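Local coordinates for protein probable porin (Pseudomonas aeruginosa, PDB 4FSP) that is a beta-barrel outer-membrane protein that probably acts as a porin, letting small solutes through, at residues S156-N161 with A200-R205; P208-S213 with G232-A237; S243-A248 with R264-S269. All coordinates share one frame; numbering follows the deposited sequence.

Contact 1 of 3, residues S156-N161 with A200-R205. With C8E ((hydroxyethyloxy)tri(ethyloxy)octane), chain G.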
loop_
_atom_site.group_PDB
_atom_site.type_symbol
_atom_site.label_atom_id
_atom_site.label_comp_id
_atom_site.label_asym_id
_atom_site.label_seq_id
_atom_site.Cartn_x
_atom_site.Cartn_y
_atom_site.Cartn_z
ATOM N N SER A 156 -8.107 11.535 -22.609
ATOM C CA SER A 156 -9.301 11.173 -21.850
ATOM C C SER A 156 -9.371 9.667 -21.551
ATOM O O SER A 156 -9.151 8.835 -22.436
ATOM C CB SER A 156 -10.558 11.628 -22.596
ATOM O OG SER A 156 -11.652 11.739 -21.707
ATOM N N GLY A 157 -9.653 9.324 -20.295
ATOM C CA GLY A 157 -9.737 7.932 -19.876
ATOM C C GLY A 157 -8.400 7.230 -19.681
ATOM O O GLY A 157 -8.358 6.058 -19.304
ATOM N N LEU A 158 -7.309 7.947 -19.937
ATOM C CA LEU A 158 -5.963 7.378 -19.885
ATOM C C LEU A 158 -5.088 8.143 -18.892
ATOM O O LEU A 158 -4.941 9.367 -18.996
ATOM C CB LEU A 158 -5.313 7.451 -21.273
ATOM C CG LEU A 158 -3.889 6.899 -21.404
ATOM C CD1 LEU A 158 -3.910 5.416 -21.106
ATOM C CD2 LEU A 158 -3.296 7.166 -22.794
ATOM N N SER A 159 -4.514 7.432 -17.928
ATOM C CA SER A 159 -3.495 8.026 -17.075
ATOM C C SER A 159 -2.175 7.375 -17.400
ATOM O O SER A 159 -2.108 6.166 -17.622
ATOM C CB SER A 159 -3.794 7.834 -15.583
ATOM O OG SER A 159 -5.147 8.139 -15.319
ATOM N N LEU A 160 -1.135 8.197 -17.431
ATOM C CA LEU A 160 0.222 7.745 -17.645
ATOM C C LEU A 160 1.057 8.214 -16.474
ATOM O O LEU A 160 0.847 9.312 -15.941
ATOM C CB LEU A 160 0.780 8.376 -18.915
ATOM C CG LEU A 160 0.850 7.499 -20.154
ATOM C CD1 LEU A 160 0.537 8.334 -21.393
ATOM C CD2 LEU A 160 2.249 6.916 -20.230
ATOM N N ASN A 161 2.007 7.390 -16.066
ATOM C CA ASN A 161 2.974 7.849 -15.101
ATOM C C ASN A 161 4.351 7.338 -15.450
ATOM O O ASN A 161 4.501 6.328 -16.145
ATOM C CB ASN A 161 2.595 7.398 -13.708
ATOM C CG ASN A 161 2.572 5.910 -13.599
ATOM O OD1 ASN A 161 1.639 5.257 -14.089
ATOM N ND2 ASN A 161 3.617 5.347 -12.992
ATOM N N ALA A 200 7.109 3.145 -14.668
ATOM C CA ALA A 200 6.316 3.689 -15.750
ATOM C C ALA A 200 5.019 2.919 -15.756
ATOM O O ALA A 200 5.000 1.719 -15.476
ATOM C CB ALA A 200 7.029 3.513 -17.080
ATOM N N GLY A 201 3.930 3.599 -16.081
ATOM C CA GLY A 201 2.672 2.911 -16.116
ATOM C C GLY A 201 1.588 3.609 -16.900
ATOM O O GLY A 201 1.741 4.745 -17.380
ATOM N N LEU A 202 0.463 2.912 -16.971
ATOM C CA LEU A 202 -0.683 3.313 -17.748
ATOM C C LEU A 202 -1.911 2.698 -17.065
ATOM O O LEU A 202 -1.898 1.527 -16.670
ATOM C CB LEU A 202 -0.487 2.788 -19.173
ATOM C CG LEU A 202 -1.544 2.870 -20.266
ATOM C CD1 LEU A 202 -0.857 2.702 -21.624
ATOM C CD2 LEU A 202 -2.579 1.782 -20.091
ATOM N N ASP A 203 -2.959 3.497 -16.901
ATOM C CA ASP A 203 -4.211 3.029 -16.329
ATOM C C ASP A 203 -5.297 3.538 -17.257
ATOM O O ASP A 203 -5.326 4.724 -17.590
ATOM C CB ASP A 203 -4.422 3.592 -14.919
ATOM C CG ASP A 203 -3.281 3.248 -13.973
ATOM O OD1 ASP A 203 -3.198 2.082 -13.530
ATOM O OD2 ASP A 203 -2.473 4.146 -13.658
ATOM N N TYR A 204 -6.179 2.641 -17.688
ATOM C CA TYR A 204 -7.107 2.948 -18.768
ATOM C C TYR A 204 -8.534 2.611 -18.389
ATOM O O TYR A 204 -8.826 1.474 -17.991
ATOM C CB TYR A 204 -6.709 2.178 -20.028
ATOM C CG TYR A 204 -7.701 2.292 -21.160
ATOM C CD1 TYR A 204 -8.084 3.530 -21.642
ATOM C CD2 TYR A 204 -8.231 1.163 -21.760
ATOM C CE1 TYR A 204 -8.976 3.647 -22.679
ATOM C CE2 TYR A 204 -9.134 1.271 -22.800
ATOM C CZ TYR A 204 -9.499 2.525 -23.252
ATOM O OH TYR A 204 -10.390 2.677 -24.286
ATOM N N ARG A 205 -9.419 3.603 -18.509
ATOM C CA ARG A 205 -10.839 3.393 -18.261
ATOM C C ARG A 205 -11.421 2.727 -19.494
ATOM O O ARG A 205 -11.618 3.375 -20.519
ATOM C CB ARG A 205 -11.553 4.722 -18.004
ATOM C CG ARG A 205 -10.953 5.537 -16.881
ATOM C CD ARG A 205 -11.325 4.975 -15.512
ATOM N NE ARG A 205 -12.673 5.354 -15.083
ATOM C CZ ARG A 205 -13.707 4.517 -15.018
ATOM N NH1 ARG A 205 -13.551 3.242 -15.352
ATOM N NH2 ARG A 205 -14.892 4.953 -14.609
HETATM C C1 C8E G . 16.298 -4.156 -17.958
HETATM C C2 C8E G . 16.320 -3.310 -19.218
HETATM C C3 C8E G . 15.193 -3.762 -20.127
HETATM C C4 C8E G . 14.374 -2.557 -20.555
HETATM C C5 C8E G . 12.900 -2.813 -20.291
HETATM C C6 C8E G . 12.129 -1.506 -20.230
HETATM C C7 C8E G . 10.653 -1.764 -20.503
HETATM C C8 C8E G . 9.805 -0.618 -19.985
HETATM O O9 C8E G . 8.756 -0.314 -20.883
HETATM C C10 C8E G . 7.554 -0.010 -20.206
HETATM C C11 C8E G . 6.748 1.017 -20.994
HETATM O O12 C8E G . 5.520 1.256 -20.343
HETATM C C13 C8E G . 4.755 2.262 -20.973
HETATM C C14 C8E G . 3.786 2.896 -19.979
#
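L158 and L202 are the hydrophobic partners that meet across this pair of antiparallel strands, and the two strands are joined by five backbone hydrogen bonds. S159 and D203 exchange a pair: S159 N reaches D203 O at 2.8 Å and almost straight, while D203 N returns to S159 O at 2.9 Å. N161 and G201 form a second pair of this kind. At the G157 end, R205 N gives a single bond to G157 O, again 2.8 Å long. Between these rungs, CA-H...O contacts fill the non-hydrogen-bonded positions, among them L202 CA to S159 O at 3.2 Å.

The face shared by L158, L160, L202 and Y204 holds the apolar contact between L158 and L202. L158 has CG anti to its backbone N (chi1 180°), and its CD1 lies slantwise against the branch point of L202, 3.6 Å from CG. Two other side chains of this face set carbons beside backbone carbonyls: L160 CD2 rests on G201 O, and the Y204 ring brings CD1 to 3.5 Å from G157 O. A detergent molecule, C8E, ends beside the second strand with its C14 3.8 Å from G201 O, and further C8E molecules touch L202. This is consistent with a lipid-facing barrel surface.

Polar side chains occupy the reverse face. D203 OD1 accepts hydrogen bonds from S213 OG and H215 NE2, which ties this carboxylate to the next strand. The strands 158-168 and 193-205 are flanked in the barrel wall by 148-152, through a backbone bond of L160 with S152, and by 210-219, whose Y214 and G212 bond to L202 and Y204.

Contact 2 of 3, residues P208-S213 with G232-A237. With C8E ((hydroxyethyloxy)tri(ethyloxy)octane), chain J.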
loop_
_atom_site.group_PDB
_atom_site.type_symbol
_atom_site.label_atom_id
_atom_site.label_comp_id
_atom_site.label_asym_id
_atom_site.label_seq_id
_atom_site.Cartn_x
_atom_site.Cartn_y
_atom_site.Cartn_z
ATOM N N PRO A 208 -17.166 2.468 -17.840
ATOM C CA PRO A 208 -17.301 3.107 -16.525
ATOM C C PRO A 208 -17.037 2.183 -15.328
ATOM O O PRO A 208 -16.514 2.651 -14.317
ATOM C CB PRO A 208 -18.743 3.636 -16.528
ATOM C CG PRO A 208 -19.392 3.091 -17.785
ATOM C CD PRO A 208 -18.295 2.782 -18.734
ATOM N N ASP A 209 -17.352 0.899 -15.448
ATOM C CA ASP A 209 -17.084 -0.042 -14.361
ATOM C C ASP A 209 -15.818 -0.897 -14.565
ATOM O O ASP A 209 -15.576 -1.830 -13.801
ATOM C CB ASP A 209 -18.286 -0.974 -14.173
ATOM C CG ASP A 209 -19.522 -0.245 -13.684
ATOM O OD1 ASP A 209 -19.402 0.569 -12.739
ATOM O OD2 ASP A 209 -20.608 -0.490 -14.250
ATOM N N TRP A 210 -15.031 -0.601 -15.600
ATOM C CA TRP A 210 -13.864 -1.427 -15.927
ATOM C C TRP A 210 -12.597 -0.630 -16.167
ATOM O O TRP A 210 -12.584 0.344 -16.934
ATOM C CB TRP A 210 -14.154 -2.335 -17.132
ATOM C CG TRP A 210 -15.223 -3.311 -16.821
ATOM C CD1 TRP A 210 -16.565 -3.102 -16.903
ATOM C CD2 TRP A 210 -15.048 -4.650 -16.320
ATOM N NE1 TRP A 210 -17.239 -4.233 -16.504
ATOM C CE2 TRP A 210 -16.337 -5.192 -16.142
ATOM C CE3 TRP A 210 -13.935 -5.430 -16.017
ATOM C CZ2 TRP A 210 -16.535 -6.493 -15.671
ATOM C CZ3 TRP A 210 -14.137 -6.717 -15.543
ATOM C CH2 TRP A 210 -15.429 -7.234 -15.378
ATOM N N THR A 211 -11.523 -1.062 -15.519
ATOM C CA THR A 211 -10.233 -0.410 -15.678
ATOM C C THR A 211 -9.133 -1.453 -15.866
ATOM O O THR A 211 -9.091 -2.469 -15.161
ATOM C CB THR A 211 -9.915 0.457 -14.429
ATOM O OG1 THR A 211 -10.936 1.450 -14.281
ATOM C CG2 THR A 211 -8.574 1.161 -14.589
ATOM N N GLY A 212 -8.248 -1.204 -16.824
ATOM C CA GLY A 212 -7.097 -2.060 -17.034
ATOM C C GLY A 212 -5.828 -1.271 -16.787
ATOM O O GLY A 212 -5.762 -0.084 -17.130
ATOM N N SER A 213 -4.822 -1.916 -16.199
ATOM C CA SER A 213 -3.571 -1.243 -15.890
ATOM C C SER A 213 -2.350 -2.061 -16.292
ATOM O O SER A 213 -2.336 -3.285 -16.151
ATOM C CB SER A 213 -3.484 -0.983 -14.381
ATOM O OG SER A 213 -4.588 -0.212 -13.953
ATOM N N GLY A 232 -13.143 -4.726 -12.266
ATOM C CA GLY A 232 -14.487 -4.554 -12.790
ATOM C C GLY A 232 -15.573 -4.641 -11.732
ATOM O O GLY A 232 -15.363 -5.263 -10.680
ATOM N N ARG A 233 -16.723 -4.012 -12.005
ATOM C CA ARG A 233 -17.901 -4.079 -11.129
ATOM C C ARG A 233 -19.138 -4.332 -11.973
ATOM O O ARG A 233 -19.317 -3.690 -12.999
ATOM C CB ARG A 233 -18.122 -2.749 -10.393
ATOM C CG ARG A 233 -16.862 -2.022 -9.976
ATOM C CD ARG A 233 -16.129 -2.800 -8.899
ATOM N NE ARG A 233 -14.764 -2.335 -8.651
ATOM C CZ ARG A 233 -14.438 -1.448 -7.717
ATOM N NH1 ARG A 233 -15.378 -0.916 -6.948
ATOM N NH2 ARG A 233 -13.172 -1.086 -7.556
ATOM N N ILE A 234 -19.999 -5.249 -11.547
ATOM C CA ILE A 234 -21.321 -5.374 -12.162
ATOM C C ILE A 234 -22.381 -5.219 -11.075
ATOM O O ILE A 234 -22.114 -5.513 -9.910
ATOM C CB ILE A 234 -21.506 -6.722 -12.886
ATOM C CG1 ILE A 234 -21.728 -7.847 -11.879
ATOM C CG2 ILE A 234 -20.299 -7.035 -13.754
ATOM C CD1 ILE A 234 -21.816 -9.206 -12.517
ATOM N N GLY A 235 -23.572 -4.749 -11.439
ATOM C CA GLY A 235 -24.628 -4.558 -10.455
ATOM C C GLY A 235 -25.460 -5.815 -10.295
ATOM O O GLY A 235 -25.672 -6.533 -11.271
ATOM N N ILE A 236 -25.894 -6.116 -9.070
ATOM C CA ILE A 236 -26.821 -7.234 -8.835
ATOM C C ILE A 236 -27.747 -7.047 -7.631
ATOM O O ILE A 236 -27.505 -7.652 -6.589
ATOM C CB ILE A 236 -26.088 -8.577 -8.551
ATOM C CG1 ILE A 236 -24.757 -8.703 -9.304
ATOM C CG2 ILE A 236 -27.011 -9.749 -8.860
ATOM C CD1 ILE A 236 -23.904 -9.876 -8.865
ATOM N N ALA A 237 -28.766 -6.194 -7.719
ATOM C CA ALA A 237 -28.884 -5.148 -8.716
ATOM C C ALA A 237 -28.808 -3.851 -7.915
ATOM O O ALA A 237 -28.384 -2.810 -8.427
ATOM C CB ALA A 237 -30.202 -5.256 -9.453
HETATM C C1 C8E J . -2.897 -2.033 -19.726
HETATM C C2 C8E J . -3.959 -1.482 -20.662
HETATM C C3 C8E J . -5.192 -2.345 -20.415
HETATM C C4 C8E J . -5.564 -3.089 -21.689
HETATM C C5 C8E J . -6.992 -3.639 -21.508
HETATM C C6 C8E J . -7.821 -3.200 -22.730
HETATM C C7 C8E J . -9.207 -3.880 -22.756
HETATM C C8 C8E J . -9.845 -3.449 -24.080
HETATM O O9 C8E J . -11.233 -3.847 -24.193
HETATM C C10 C8E J . -11.756 -3.101 -25.311
HETATM C C11 C8E J . -13.245 -3.360 -25.462
HETATM O O12 C8E J . -13.787 -2.039 -25.694
#
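W210 lays its indole over G232, which is one of two main parts of the contact; the other joins D209 and R233. The first is a CH-pi interaction: G232 CA stands 3.4 Å from the centroid of the six-membered ring and only 14° off the ring normal. CE3 is the nearest ring atom to that carbon, also at 3.4 Å. In W210, chi1 of -64° sets CG anti to the carbonyl carbon, and the indole lies over G232. G232 has no side chain on this face, and the indole takes that place. An aromatic residue covering its glycine partner in a non-hydrogen-bonded antiparallel pair is a recognised device of beta sheets. On the benzo ring, W210 CZ2 makes a looser apolar contact with I234 CG2, at 4.3 Å.

Polar contacts are fewer. One hydrogen bond joins the two segments, R233 N to D209 O, 3.0 Å long and noticeably bent at 136°. The same D209 oxygen receives a CA-H...O contact from G232 CA at 3.1 Å, and D209 CB packs closely against R233 O, also at 3.1 Å. The D209 carboxylate and R233 guanidinium do not pair; R233 has a long, weak ion pair with E242 instead.

C8E packs against G212 and S213 of strand 210-219, its C1 3.5 Å from S213 C. It lies on the face that also bears W210, consistent with an outward, membrane-facing position for the indole. The segments belong to the hairpin of strands 210-219 and 223-235, which continues through backbone bonds of T211 with K231 and S213 with G229. Beyond it, W210 touches S243 and I234 touches L241 of strand 240-252, while strand 193-205 borders the other side.

Contact 3 of 3, residues S243-A248 with R264-S269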
loop_
_atom_site.group_PDB
_atom_site.type_symbol
_atom_site.label_atom_id
_atom_site.label_comp_id
_atom_site.label_asym_id
_atom_site.label_seq_id
_atom_site.Cartn_x
_atom_site.Cartn_y
_atom_site.Cartn_z
ATOM N N SER A 243 -14.373 -7.414 -9.034
ATOM C CA SER A 243 -13.319 -8.364 -9.343
ATOM C C SER A 243 -12.041 -7.584 -9.488
ATOM O O SER A 243 -12.061 -6.432 -9.915
ATOM C CB SER A 243 -13.625 -9.084 -10.647
ATOM O OG SER A 243 -14.107 -8.145 -11.600
ATOM N N ASP A 244 -10.924 -8.216 -9.159
ATOM C CA ASP A 244 -9.648 -7.522 -9.128
ATOM C C ASP A 244 -8.678 -8.614 -9.529
ATOM O O ASP A 244 -8.504 -9.588 -8.800
ATOM C CB ASP A 244 -9.409 -6.993 -7.689
ATOM C CG ASP A 244 -8.045 -6.309 -7.495
ATOM O OD1 ASP A 244 -7.142 -6.445 -8.351
ATOM O OD2 ASP A 244 -7.855 -5.636 -6.446
ATOM N N LEU A 245 -8.069 -8.490 -10.702
ATOM C CA LEU A 245 -7.200 -9.558 -11.189
ATOM C C LEU A 245 -5.817 -9.001 -11.476
ATOM O O LEU A 245 -5.684 -7.921 -12.049
ATOM C CB LEU A 245 -7.791 -10.207 -12.448
ATOM C CG LEU A 245 -9.222 -10.761 -12.326
ATOM C CD1 LEU A 245 -9.780 -11.126 -13.704
ATOM C CD2 LEU A 245 -9.292 -11.966 -11.384
ATOM N N ARG A 246 -4.787 -9.725 -11.056
ATOM C CA ARG A 246 -3.438 -9.191 -11.091
ATOM C C ARG A 246 -2.455 -10.255 -11.530
ATOM O O ARG A 246 -2.343 -11.296 -10.890
ATOM C CB ARG A 246 -3.026 -8.699 -9.694
ATOM C CG ARG A 246 -4.069 -7.835 -8.987
ATOM C CD ARG A 246 -3.549 -7.300 -7.648
ATOM N NE ARG A 246 -4.589 -6.587 -6.894
ATOM C CZ ARG A 246 -4.416 -6.081 -5.672
ATOM N NH1 ARG A 246 -3.253 -6.209 -5.045
ATOM N NH2 ARG A 246 -5.411 -5.450 -5.079
ATOM N N LEU A 247 -1.741 -9.984 -12.616
ATOM C CA LEU A 247 -0.655 -10.850 -13.060
ATOM C C LEU A 247 0.631 -10.051 -12.980
ATOM O O LEU A 247 0.665 -8.884 -13.396
ATOM C CB LEU A 247 -0.871 -11.304 -14.512
ATOM C CG LEU A 247 -2.075 -12.211 -14.790
ATOM C CD1 LEU A 247 -2.260 -12.415 -16.291
ATOM C CD2 LEU A 247 -1.854 -13.548 -14.125
ATOM N N ALA A 248 1.692 -10.660 -12.457
ATOM C CA ALA A 248 2.976 -9.973 -12.459
ATOM C C ALA A 248 4.094 -10.933 -12.831
ATOM O O ALA A 248 4.032 -12.121 -12.509
ATOM C CB ALA A 248 3.249 -9.297 -11.099
ATOM N N ARG A 264 6.486 -15.576 -11.268
ATOM C CA ARG A 264 5.242 -15.307 -11.975
ATOM C C ARG A 264 4.142 -15.428 -10.962
ATOM O O ARG A 264 3.942 -16.484 -10.362
ATOM C CB ARG A 264 4.985 -16.338 -13.062
ATOM C CG ARG A 264 5.977 -16.308 -14.168
ATOM C CD ARG A 264 6.870 -17.519 -14.154
ATOM N NE ARG A 264 7.587 -17.588 -15.426
ATOM C CZ ARG A 264 8.586 -18.409 -15.682
ATOM N NH1 ARG A 264 9.002 -19.258 -14.757
ATOM N NH2 ARG A 264 9.166 -18.386 -16.862
ATOM N N SER A 265 3.413 -14.345 -10.801
ATOM C CA SER A 265 2.475 -14.207 -9.721
ATOM C C SER A 265 1.068 -14.028 -10.269
ATOM O O SER A 265 0.848 -13.254 -11.214
ATOM C CB SER A 265 2.881 -12.956 -8.908
ATOM O OG SER A 265 1.772 -12.421 -8.214
ATOM N N PHE A 266 0.114 -14.742 -9.687
ATOM C CA PHE A 266 -1.283 -14.397 -9.899
ATOM C C PHE A 266 -1.892 -14.113 -8.542
ATOM O O PHE A 266 -1.590 -14.796 -7.563
ATOM C CB PHE A 266 -2.108 -15.516 -10.571
ATOM C CG PHE A 266 -3.606 -15.220 -10.586
ATOM C CD1 PHE A 266 -4.185 -14.482 -11.624
ATOM C CD2 PHE A 266 -4.420 -15.622 -9.534
ATOM C CE1 PHE A 266 -5.565 -14.180 -11.615
ATOM C CE2 PHE A 266 -5.795 -15.320 -9.519
ATOM C CZ PHE A 266 -6.364 -14.603 -10.564
ATOM N N SER A 267 -2.783 -13.134 -8.502
ATOM C CA SER A 267 -3.416 -12.718 -7.270
ATOM C C SER A 267 -4.699 -12.022 -7.675
ATOM O O SER A 267 -4.678 -11.052 -8.432
ATOM C CB SER A 267 -2.504 -11.738 -6.537
ATOM O OG SER A 267 -3.019 -11.415 -5.260
ATOM N N GLY A 268 -5.825 -12.524 -7.190
ATOM C CA GLY A 268 -7.102 -11.980 -7.596
ATOM C C GLY A 268 -8.191 -12.128 -6.559
ATOM O O GLY A 268 -8.100 -12.981 -5.674
ATOM N N SER A 269 -9.228 -11.303 -6.675
ATOM C CA SER A 269 -10.321 -11.327 -5.718
ATOM C C SER A 269 -11.658 -11.113 -6.368
ATOM O O SER A 269 -11.770 -10.490 -7.436
ATOM C CB SER A 269 -10.159 -10.241 -4.651
ATOM O OG SER A 269 -10.243 -8.943 -5.228
HETATM O O HOH W 1 -9.220 -6.932 -4.146
HETATM O O HOH W 2 0.155 -10.638 -9.021
#
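F266 points the rim of its ring at two leucines of the facing strand. Its CG is anti to the backbone N (chi1 171°), and the ring lies along its own strand, over G268, which carries no side chain; L247 CD2 lies in the ring plane, 3.5 Å from F266 CD1. L245 also comes to the edge rather than the face, its CD2 resting 4.0 Å from F266 CZ at a different point on the rim.

The alternation is that of a barrel hairpin: strands 240-252 and 262-273 run antiparallel, L245, L247 and F266 on one face, D244, R246, S265, S267 and S269, with A248, on the other. That second face is consistent with the channel side of a porin wall. Backbone bonds run from D244 N to S269 O, S269 N to D244 O and S267 N to R246 O, and S265 and A248 exchange two more.

On the polar face R246 is extended from CG to NE and turns back along its own strand to grip D244 side-on. NE donates to OD1 of D244 at 2.9 Å and NH2 to OD2 at 2.8 Å, each oxygen being met on its syn side. The acceptors lie close to the guanidinium plane, but the carboxylate is twisted against it, the NE bond standing 33° out of the carboxylate plane. Across the strands, R246 CB passes 3.1 Å from S267 O, and S269 OG comes to 3.2 Å from D244 CB. A water donates to D244 OD2, while Y302 makes a cation-pi contact with R246.

In the fold
Along the chain the three contacts follow in series, contact 1 first and contact 3 last, and they step across consecutive strands of the barrel wall. Contact 1 pairs 158-168 with 193-205, contact 2 pairs 210-219 with 223-235, and contact 3 pairs 240-252 with 262-273. Centres lie about 17 Å apart for contacts 1 and 2, and about 16 Å for contacts 2 and 3. The intervening seams are bonded too: Y204 N probably donates to G212 O, and S243 N to G232 O. Contacts 1 and 3 do not touch, their nearest atoms being about 10 Å apart. Such neighbour-to-neighbour pairing builds a continuous wall, as porin barrels require.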